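3-keto-5-aminohexanoate cleavage protein (Archaeoglobus fulgidus, PDB 3LOT) probably catalyses the zinc-dependent cleavage of 3-keto-5-aminohexanoate with acetyl-CoA, as a TIM-barrel member of the beta-keto acid cleavage enzyme family. Local coordinates at residues Val65-Phe68 against Arg69-Arg73; Phe121-His124 against Pro125-Lys128; Gln221-Asp224 against Arg225-Arg229; Asp298-Arg301 against Glu302-Leu306. One frame throughout, in Å; residues are numbered along the deposited sequence.

Contact 1 (Val65-Phe68 against Arg69-Arg73); sequences VEVF and RYICR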
loop_
_atom_site.group_PDB
_atom_site.type_symbol
_atom_site.label_atom_id
_atom_site.label_comp_id
_atom_site.label_asym_id
_atom_site.label_seq_id
_atom_site.Cartn_x
_atom_site.Cartn_y
_atom_site.Cartn_z
ATOM N N VAL D 65 -33.349 21.979 -17.395
ATOM C CA VAL D 65 -33.040 22.878 -16.283
ATOM C C VAL D 65 -34.304 23.424 -15.617
ATOM O O VAL D 65 -34.265 23.814 -14.454
ATOM C CB VAL D 65 -32.081 24.060 -16.671
ATOM C CG1 VAL D 65 -30.743 23.531 -17.196
ATOM C CG2 VAL D 65 -32.744 25.001 -17.664
ATOM N N GLU D 66 -35.429 23.464 -16.328
ATOM C CA GLU D 66 -36.674 23.846 -15.667
ATOM C C GLU D 66 -37.154 22.833 -14.635
ATOM O O GLU D 66 -37.768 23.232 -13.626
ATOM C CB GLU D 66 -37.774 24.179 -16.656
ATOM C CG GLU D 66 -37.527 25.535 -17.398
ATOM C CD GLU D 66 -36.493 26.506 -16.744
ATOM O OE1 GLU D 66 -36.634 26.882 -15.543
ATOM O OE2 GLU D 66 -35.552 26.922 -17.481
ATOM N N VAL D 67 -36.824 21.564 -14.853
ATOM C CA VAL D 67 -37.146 20.522 -13.878
ATOM C C VAL D 67 -36.205 20.627 -12.682
ATOM O O VAL D 67 -36.625 20.624 -11.509
ATOM C CB VAL D 67 -37.114 19.093 -14.525
ATOM C CG1 VAL D 67 -37.434 18.008 -13.491
ATOM C CG2 VAL D 67 -38.140 19.024 -15.725
ATOM N N PHE D 68 -34.922 20.748 -12.959
ATOM C CA PHE D 68 -34.012 21.193 -11.889
ATOM C C PHE D 68 -34.484 22.422 -11.128
ATOM O O PHE D 68 -34.406 22.459 -9.892
ATOM C CB PHE D 68 -32.624 21.477 -12.426
ATOM C CG PHE D 68 -31.803 20.254 -12.606
ATOM C CD1 PHE D 68 -31.221 19.639 -11.502
ATOM C CD2 PHE D 68 -31.596 19.724 -13.866
ATOM C CE1 PHE D 68 -30.436 18.516 -11.637
ATOM C CE2 PHE D 68 -30.812 18.611 -14.031
ATOM C CZ PHE D 68 -30.222 17.989 -12.906
ATOM N N ARG D 69 -34.925 23.438 -11.852
ATOM C CA ARG D 69 -35.270 24.701 -11.197
ATOM C C ARG D 69 -36.425 24.461 -10.225
ATOM O O ARG D 69 -36.388 24.926 -9.070
ATOM C CB ARG D 69 -35.589 25.808 -12.183
ATOM C CG ARG D 69 -35.703 27.171 -11.475
ATOM C CD ARG D 69 -36.081 28.276 -12.387
ATOM N NE ARG D 69 -35.346 28.277 -13.646
ATOM C CZ ARG D 69 -34.128 28.779 -13.825
ATOM N NH1 ARG D 69 -33.438 29.313 -12.810
ATOM N NH2 ARG D 69 -33.581 28.743 -15.039
ATOM N N TYR D 70 -37.414 23.703 -10.684
ATOM C CA TYR D 70 -38.551 23.365 -9.852
ATOM C C TYR D 70 -38.139 22.587 -8.608
ATOM O O TYR D 70 -38.519 22.964 -7.500
ATOM C CB TYR D 70 -39.610 22.601 -10.663
ATOM C CG TYR D 70 -40.781 22.139 -9.852
ATOM C CD1 TYR D 70 -41.902 22.966 -9.653
ATOM C CD2 TYR D 70 -40.782 20.879 -9.290
ATOM C CE1 TYR D 70 -42.996 22.513 -8.891
ATOM C CE2 TYR D 70 -41.820 20.431 -8.536
ATOM C CZ TYR D 70 -42.925 21.238 -8.317
ATOM O OH TYR D 70 -43.967 20.731 -7.569
ATOM N N ILE D 71 -37.397 21.497 -8.794
ATOM C CA ILE D 71 -36.964 20.639 -7.688
ATOM C C ILE D 71 -36.162 21.419 -6.636
ATOM O O ILE D 71 -36.445 21.373 -5.432
ATOM C CB ILE D 71 -36.102 19.467 -8.186
ATOM C CG1 ILE D 71 -36.938 18.555 -9.085
ATOM C CG2 ILE D 71 -35.556 18.670 -7.023
ATOM C CD1 ILE D 71 -36.174 17.450 -9.745
ATOM N N CYS D 72 -35.218 22.219 -7.103
ATOM C CA CYS D 72 -34.322 22.934 -6.174
ATOM C C CYS D 72 -35.065 24.024 -5.433
ATOM O O CYS D 72 -34.880 24.195 -4.233
ATOM C CB CYS D 72 -33.101 23.477 -6.910
ATOM S SG CYS D 72 -32.108 22.132 -7.519
ATOM N N ARG D 73 -35.949 24.731 -6.132
ATOM C CA ARG D 73 -36.704 25.786 -5.496
ATOM C C ARG D 73 -37.615 25.229 -4.399
ATOM O O ARG D 73 -37.731 25.799 -3.317
ATOM C CB ARG D 73 -37.551 26.554 -6.522
ATOM C CG ARG D 73 -38.389 27.687 -5.894
ATOM C CD ARG D 73 -39.187 28.490 -6.950
ATOM N NE ARG D 73 -39.940 27.599 -7.841
ATOM C CZ ARG D 73 -39.778 27.499 -9.166
ATOM N NH1 ARG D 73 -38.914 28.259 -9.831
ATOM N NH2 ARG D 73 -40.538 26.640 -9.847
#
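The carboxylate of Glu66 meets the guanidinium of Arg69 edge to edge, not over a face: the two planes lie only 13° apart, nearly a continuous flat surface. OE1 of Glu66 receives NE of Arg69 at 2.7 Å on its syn lone pair, and the N-H points almost straight at it. The other oxygen, OE2, stays 3.6 Å from NH2 of Arg69, so a single hydrogen bond carries this salt bridge. The two side chains lie side by side and point the same way. Arg69 leaves the backbone with CG opposite N (chi1 -170°), and a bend at chi3 turns NE toward the glutamate. NH1 of Arg69 bonds to the carbonyl of Ala106, which helps fix how the guanidinium is turned.

One residue further round the helix the contact becomes apolar. CG1 of Val67 touches CD1 of Ile71 at 4.0 Å, the branches meeting at a slant, while CG1 of Ile71 lies 3.2 Å from the carbonyl O of Val67. Beneath these groups run regular i to i+4 backbone bonds; that from Ile71 N to Val67 O, at 3.0 Å, is nearly straight.

Phe68 and Cys72 face inward, onto strand 82-85 and Leu107, and the Phe68 side chain comes within about 5 Å of that of the zinc ligand His52. The arrangement is that of an amphipathic barrel helix: 65-78 links the parallel strands 48-54 and 82-85 of the TIM barrel, with its ion pair at the solvent edge, where Arg69 reaches helix 103-107.

Contact 2 (Phe121-His124 against Pro125-Lys128); sequences FAIH and PLLK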
loop_
_atom_site.group_PDB
_atom_site.type_symbol
_atom_site.label_atom_id
_atom_site.label_comp_id
_atom_site.label_asym_id
_atom_site.label_seq_id
_atom_site.Cartn_x
_atom_site.Cartn_y
_atom_site.Cartn_z
ATOM N N PHE D 121 -18.672 3.618 -18.630
ATOM C CA PHE D 121 -19.560 3.681 -17.498
ATOM C C PHE D 121 -20.746 2.831 -17.880
ATOM O O PHE D 121 -21.660 3.317 -18.487
ATOM C CB PHE D 121 -19.958 5.130 -17.216
ATOM C CG PHE D 121 -20.600 5.322 -15.870
ATOM C CD1 PHE D 121 -21.635 4.484 -15.436
ATOM C CD2 PHE D 121 -20.197 6.356 -15.042
ATOM C CE1 PHE D 121 -22.237 4.696 -14.191
ATOM C CE2 PHE D 121 -20.795 6.548 -13.807
ATOM C CZ PHE D 121 -21.801 5.730 -13.392
ATOM N N ALA D 122 -20.654 1.527 -17.563
ATOM C CA ALA D 122 -21.501 0.491 -18.126
ATOM C C ALA D 122 -22.354 -0.197 -17.070
ATOM O O ALA D 122 -21.843 -0.634 -16.040
ATOM C CB ALA D 122 -20.608 -0.556 -18.894
ATOM N N ILE D 123 -23.667 -0.228 -17.325
ATOM C CA ILE D 123 -24.660 -0.948 -16.514
ATOM C C ILE D 123 -25.472 -1.973 -17.276
ATOM O O ILE D 123 -26.451 -2.499 -16.773
ATOM C CB ILE D 123 -25.592 0.037 -15.805
ATOM C CG1 ILE D 123 -26.390 0.925 -16.810
ATOM C CG2 ILE D 123 -24.746 0.854 -14.828
ATOM C CD1 ILE D 123 -27.129 2.089 -16.113
ATOM N N HIS D 124 -25.050 -2.299 -18.490
ATOM C CA HIS D 124 -25.678 -3.365 -19.244
ATOM C C HIS D 124 -25.782 -4.702 -18.509
ATOM O O HIS D 124 -26.725 -5.427 -18.788
ATOM C CB HIS D 124 -25.058 -3.555 -20.640
ATOM C CG HIS D 124 -23.621 -3.984 -20.629
ATOM N ND1 HIS D 124 -22.587 -3.108 -20.380
ATOM C CD2 HIS D 124 -23.049 -5.191 -20.841
ATOM C CE1 HIS D 124 -21.443 -3.762 -20.421
ATOM N NE2 HIS D 124 -21.689 -5.024 -20.714
ATOM N N PRO D 125 -24.866 -5.031 -17.564
ATOM C CA PRO D 125 -25.053 -6.293 -16.817
ATOM C C PRO D 125 -26.358 -6.404 -15.966
ATOM O O PRO D 125 -26.821 -7.519 -15.664
ATOM C CB PRO D 125 -23.817 -6.325 -15.917
ATOM C CG PRO D 125 -22.785 -5.577 -16.712
ATOM C CD PRO D 125 -23.549 -4.436 -17.248
ATOM N N LEU D 126 -26.935 -5.269 -15.584
ATOM C CA LEU D 126 -28.239 -5.238 -14.893
ATOM C C LEU D 126 -29.369 -5.898 -15.655
ATOM O O LEU D 126 -30.373 -6.287 -15.032
ATOM C CB LEU D 126 -28.649 -3.809 -14.549
ATOM C CG LEU D 126 -27.717 -3.149 -13.548
ATOM C CD1 LEU D 126 -28.058 -1.667 -13.327
ATOM C CD2 LEU D 126 -27.760 -3.972 -12.269
ATOM N N LEU D 127 -29.217 -6.035 -16.975
ATOM C CA LEU D 127 -30.173 -6.745 -17.810
ATOM C C LEU D 127 -30.254 -8.236 -17.478
ATOM O O LEU D 127 -31.220 -8.904 -17.846
ATOM C CB LEU D 127 -29.838 -6.567 -19.299
ATOM C CG LEU D 127 -30.072 -5.167 -19.881
ATOM C CD1 LEU D 127 -29.438 -5.057 -21.233
ATOM C CD2 LEU D 127 -31.568 -4.836 -19.964
ATOM N N LYS D 128 -29.238 -8.773 -16.809
ATOM C CA LYS D 128 -29.280 -10.176 -16.400
ATOM C C LYS D 128 -30.137 -10.316 -15.159
ATOM O O LYS D 128 -30.670 -11.390 -14.887
ATOM C CB LYS D 128 -27.871 -10.702 -16.121
ATOM C CG LYS D 128 -26.964 -10.681 -17.325
ATOM C CD LYS D 128 -25.558 -11.272 -17.033
ATOM C CE LYS D 128 -24.717 -10.433 -16.054
ATOM N NZ LYS D 128 -23.224 -10.412 -16.384
#
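The carbonyl O of Ile123 accepts the backbone N-H of Leu126 at 3.1 Å, and one residue on, O of His124 accepts that of Leu127, also at 3.1 Å. Both donors sit above the carbonyl planes, 45° and 50° out of them. A third bond of the same i to i+3 spacing, from Lys128 N to Pro125 O, continues the series of overlapping turns. Pro125 has no N-H to give, so its nitrogen takes no part.

Its ring makes the other main contact. CD of Pro125 rests over one face of the His124 imidazole, 3.5 Å from the ring centroid, a CH-pi interaction between neighbours. His124 reaches this pose with CG held between the backbone N and the carbonyl carbon (chi1 64°), which folds the ring back against the proline that follows. Across the turn, CD1 of Leu126 meets CB of Ile123 at 3.9 Å.

Phe154 of a second subunit packs on His124, and Phe186 of that subunit on Pro125, while Leu127 lies against helix 137-144 of its own chain. The turns belong to the long beta-alpha excursion between barrel strands 111-115 and 170-175, used here as part of a subunit interface.

Contact 3 (Gln221-Asp224 against Arg225-Arg229); sequences QTAD and RLIGR
Ala223 O receives two N-H groups, that of Ile227 at 2.8 Å and, more weakly, that of Gly228 at 3.3 Å; Gly228 N also bonds weakly to Asp224 O. They close the C-terminal end of helix 213-226, the helix of a beta-alpha-beta unit between TIM-barrel strands 197-203 and 232-238. Gly228 turns the chain away with a phi of 101°, a shape in which a CB would press on the carbonyl O of Ile227 and which glycine can adopt. A water accepts from Arg229 N at 3.2 Å and donates weakly to Asp224 O, joining helix to turn.

OD2 of Asp224 hangs over the centre of the Arg229 guanidinium, the planes stacked 27° apart, and reaches NH2 only at a long 3.6 Å, without a directed bond. Firmer partners hold the carboxylate: Tyr232 OH bonds to OD1, and Lys220 forms a salt bridge with OD2.

CB of Ala223 and CD1 of Ile227 are 4.3 Å apart, and both side chains pack on strand 197-203. Leu226 faces helix 178-189, alongside Thr222. A Thr222 chi1 of -58° puts OG1 beside the backbone N and CG2 anti to it, where that methyl touches CD1 of Leu226 at 3.7 Å.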
loop_
_atom_site.group_PDB
_atom_site.type_symbol
_atom_site.label_atom_id
_atom_site.label_comp_id
_atom_site.label_asym_id
_atom_site.label_seq_id
_atom_site.Cartn_x
_atom_site.Cartn_y
_atom_site.Cartn_z
ATOM N N GLN D 221 -4.694 8.063 -0.521
ATOM C CA GLN D 221 -3.225 8.257 -0.473
ATOM C C GLN D 221 -2.693 8.921 -1.740
ATOM O O GLN D 221 -1.754 9.723 -1.685
ATOM C CB GLN D 221 -2.512 6.933 -0.258
ATOM C CG GLN D 221 -2.730 6.337 1.099
ATOM C CD GLN D 221 -2.111 4.933 1.202
ATOM O OE1 GLN D 221 -1.929 4.257 0.180
ATOM N NE2 GLN D 221 -1.814 4.474 2.454
ATOM N N THR D 222 -3.304 8.622 -2.888
ATOM C CA THR D 222 -2.905 9.300 -4.131
ATOM C C THR D 222 -3.220 10.794 -4.050
ATOM O O THR D 222 -2.402 11.636 -4.427
ATOM C CB THR D 222 -3.561 8.653 -5.381
ATOM O OG1 THR D 222 -3.195 7.277 -5.428
ATOM C CG2 THR D 222 -3.136 9.359 -6.679
ATOM N N ALA D 223 -4.412 11.126 -3.570
ATOM C CA ALA D 223 -4.797 12.535 -3.384
ATOM C C ALA D 223 -3.858 13.255 -2.389
ATOM O O ALA D 223 -3.401 14.383 -2.649
ATOM C CB ALA D 223 -6.277 12.640 -2.931
ATOM N N ASP D 224 -3.557 12.614 -1.267
ATOM C CA ASP D 224 -2.603 13.188 -0.306
ATOM C C ASP D 224 -1.272 13.527 -0.979
ATOM O O ASP D 224 -0.726 14.642 -0.802
ATOM C CB ASP D 224 -2.319 12.217 0.845
ATOM C CG ASP D 224 -3.449 12.084 1.853
ATOM O OD1 ASP D 224 -4.426 12.870 1.827
ATOM O OD2 ASP D 224 -3.337 11.163 2.728
ATOM N N ARG D 225 -0.750 12.599 -1.771
ATOM C CA ARG D 225 0.590 12.739 -2.281
ATOM C C ARG D 225 0.678 13.673 -3.488
ATOM O O ARG D 225 1.700 14.295 -3.693
ATOM C CB ARG D 225 1.137 11.377 -2.665
ATOM C CG ARG D 225 2.594 11.373 -2.994
ATOM C CD ARG D 225 3.025 9.954 -3.354
ATOM N NE ARG D 225 2.210 9.388 -4.429
ATOM C CZ ARG D 225 2.443 9.583 -5.747
ATOM N NH1 ARG D 225 3.449 10.365 -6.171
ATOM N NH2 ARG D 225 1.656 9.018 -6.638
ATOM N N LEU D 226 -0.356 13.707 -4.323
ATOM C CA LEU D 226 -0.386 14.640 -5.496
ATOM C C LEU D 226 -0.861 16.035 -5.149
ATOM O O LEU D 226 -0.359 16.992 -5.712
ATOM C CB LEU D 226 -1.246 14.094 -6.618
ATOM C CG LEU D 226 -0.847 12.718 -7.132
ATOM C CD1 LEU D 226 -1.768 12.357 -8.322
ATOM C CD2 LEU D 226 0.633 12.697 -7.598
ATOM N N ILE D 227 -1.821 16.143 -4.234
ATOM C CA ILE D 227 -2.582 17.388 -3.993
ATOM C C ILE D 227 -2.132 18.040 -2.698
ATOM O O ILE D 227 -1.869 19.239 -2.673
ATOM C CB ILE D 227 -4.115 17.123 -4.035
ATOM C CG1 ILE D 227 -4.514 16.761 -5.488
ATOM C CG2 ILE D 227 -4.901 18.299 -3.454
ATOM C CD1 ILE D 227 -5.833 16.004 -5.627
ATOM N N GLY D 228 -1.907 17.203 -1.696
ATOM C CA GLY D 228 -1.475 17.600 -0.378
ATOM C C GLY D 228 -2.667 17.598 0.547
ATOM O O GLY D 228 -3.700 18.205 0.235
ATOM N N ARG D 229 -2.505 16.956 1.692
ATOM C CA ARG D 229 -3.572 16.826 2.680
ATOM C C ARG D 229 -4.234 18.164 3.028
ATOM O O ARG D 229 -5.458 18.252 3.152
ATOM C CB ARG D 229 -3.003 16.247 3.962
ATOM C CG ARG D 229 -2.519 14.806 3.884
ATOM C CD ARG D 229 -1.744 14.460 5.168
ATOM N NE ARG D 229 -1.612 13.009 5.428
ATOM C CZ ARG D 229 -0.724 12.181 4.853
ATOM N NH1 ARG D 229 0.127 12.617 3.916
ATOM N NH2 ARG D 229 -0.693 10.881 5.202
HETATM O O HOH W 1 0.480 15.871 2.042
#

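Contact 4 (Asp298-Arg301 against Glu302-Leu306); sequences DEVR and EILGL
Ile303 N reaches Glu299 O at 2.8 Å and Leu304 N reaches Val300 O at 2.9 Å, the last regular i to i+4 bonds of helix 297-304. Gly305 then takes a positive phi of 67°, and the chain turns back so that Leu306 N donates to Arg301 O at 2.8 Å, in the carbonyl plane on a lone pair. This i to i+5 bond across a left-handed glycine is the outer, 6-to-1 bond of a Schellman motif.

The apolar contact usual at such an end is also present. CB of Leu306 lies 4.0 Å from CG of Arg301, the side chains crossing at about a right angle, and CD1 of Leu306 comes to 4.2 Å from CG1 of Val300. That same CG1 meets CD1 of Leu304, alongside, at 4.0 Å. Val300 and Leu304 pack on Ile9 of strand 7-13, Val300 and Leu306 on Val82, placing the helix end near the starts of two barrel strands. On the other flank Ile303 folds its CG1 against the carbonyl O of Glu299, and a water donates to OE1 of Glu302 and, weakly, to that carbonyl.

Arg301 runs extended from CG to NE, and NH1 gives a hydrogen bond to OD1 of Asp298 at 3.0 Å, meeting it on the anti side and tilted from both planes. NH2 goes further, to Glu110 and the carbonyl of Asp80. A buried guanidinium is thus met by two carboxylates and backbone oxygen, which would be expected to favour its charged form, while its aliphatic part lines the apolar side of the helix end.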
loop_
_atom_site.group_PDB
_atom_site.type_symbol
_atom_site.label_atom_id
_atom_site.label_comp_id
_atom_site.label_asym_id
_atom_site.label_seq_id
_atom_site.Cartn_x
_atom_site.Cartn_y
_atom_site.Cartn_z
ATOM N N ASP D 298 -25.581 24.334 7.704
ATOM C CA ASP D 298 -24.720 25.514 7.824
ATOM C C ASP D 298 -23.255 25.150 8.121
ATOM O O ASP D 298 -22.324 25.839 7.661
ATOM C CB ASP D 298 -25.280 26.517 8.813
ATOM C CG ASP D 298 -26.448 27.335 8.211
ATOM O OD1 ASP D 298 -26.625 27.411 6.927
ATOM O OD2 ASP D 298 -27.211 27.898 9.043
ATOM N N GLU D 299 -23.061 24.043 8.839
ATOM C CA GLU D 299 -21.731 23.478 9.067
ATOM C C GLU D 299 -21.090 23.006 7.759
ATOM O O GLU D 299 -19.925 23.255 7.509
ATOM C CB GLU D 299 -21.823 22.336 10.095
ATOM C CG GLU D 299 -22.015 22.878 11.489
ATOM C CD GLU D 299 -22.329 21.830 12.561
ATOM O OE1 GLU D 299 -22.731 20.700 12.246
ATOM O OE2 GLU D 299 -22.182 22.151 13.763
ATOM N N VAL D 300 -21.884 22.368 6.901
ATOM C CA VAL D 300 -21.427 21.980 5.600
ATOM C C VAL D 300 -20.924 23.234 4.838
ATOM O O VAL D 300 -19.829 23.252 4.233
ATOM C CB VAL D 300 -22.539 21.247 4.791
ATOM C CG1 VAL D 300 -22.135 21.190 3.274
ATOM C CG2 VAL D 300 -22.802 19.811 5.388
ATOM N N ARG D 301 -21.726 24.290 4.856
ATOM C CA ARG D 301 -21.342 25.522 4.186
ATOM C C ARG D 301 -19.996 26.071 4.712
ATOM O O ARG D 301 -19.161 26.542 3.925
ATOM C CB ARG D 301 -22.462 26.560 4.337
ATOM C CG ARG D 301 -23.676 26.240 3.491
ATOM C CD ARG D 301 -24.803 27.316 3.585
ATOM N NE ARG D 301 -25.864 26.844 2.701
ATOM C CZ ARG D 301 -26.906 26.115 3.076
ATOM N NH1 ARG D 301 -27.174 25.888 4.347
ATOM N NH2 ARG D 301 -27.756 25.702 2.160
ATOM N N GLU D 302 -19.778 26.009 6.019
ATOM C CA GLU D 302 -18.552 26.572 6.611
ATOM C C GLU D 302 -17.389 25.639 6.308
ATOM O O GLU D 302 -16.276 26.097 6.030
ATOM C CB GLU D 302 -18.733 26.805 8.121
ATOM C CG GLU D 302 -17.560 27.513 8.829
ATOM C CD GLU D 302 -16.376 26.583 9.149
ATOM O OE1 GLU D 302 -16.601 25.355 9.298
ATOM O OE2 GLU D 302 -15.214 27.067 9.225
ATOM N N ILE D 303 -17.633 24.336 6.359
ATOM C CA ILE D 303 -16.586 23.370 6.087
ATOM C C ILE D 303 -16.111 23.461 4.646
ATOM O O ILE D 303 -14.917 23.547 4.421
ATOM C CB ILE D 303 -17.019 21.917 6.385
ATOM C CG1 ILE D 303 -17.216 21.719 7.899
ATOM C CG2 ILE D 303 -16.010 20.939 5.814
ATOM C CD1 ILE D 303 -17.897 20.401 8.274
ATOM N N LEU D 304 -17.016 23.506 3.677
ATOM C CA LEU D 304 -16.625 23.572 2.248
ATOM C C LEU D 304 -16.478 25.009 1.684
ATOM O O LEU D 304 -16.096 25.183 0.525
ATOM C CB LEU D 304 -17.642 22.822 1.431
ATOM C CG LEU D 304 -17.832 21.376 1.888
ATOM C CD1 LEU D 304 -18.918 20.696 1.030
ATOM C CD2 LEU D 304 -16.500 20.646 1.778
ATOM N N GLY D 305 -16.739 26.030 2.483
ATOM C CA GLY D 305 -16.665 27.428 2.010
ATOM C C GLY D 305 -17.715 27.809 0.977
ATOM O O GLY D 305 -17.399 28.393 -0.044
ATOM N N LEU D 306 -18.973 27.454 1.242
ATOM C CA LEU D 306 -20.052 27.635 0.278
ATOM C C LEU D 306 -20.688 28.999 0.428
ATOM O O LEU D 306 -20.583 29.611 1.483
ATOM C CB LEU D 306 -21.101 26.540 0.431
ATOM C CG LEU D 306 -20.583 25.116 0.235
ATOM C CD1 LEU D 306 -21.764 24.120 0.222
ATOM C CD2 LEU D 306 -19.779 25.148 -1.065
HETATM O O HOH W 2 -18.649 24.437 10.518
#

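Overall arrangement
All four contacts are local and partly buried, set in series along one TIM-barrel chain without touching. Contacts 1, 3 and 4 sit on helices that pack against barrel strands. Contacts 1 and 4 share strand 82-85, although their nearest atoms are about 10 Å apart; contact 2 lies in a loop excursion. Contact 1 is a run of continuous helix near the zinc site with an in-plane ion pair, whereas contacts 3 and 4 finish helices at a glycine, the first with a water and a stacked, undirected ion pair, the second with a Schellman-type bond. Contacts 2 and 3 meet other subunits; contacts 1 and 4 meet none.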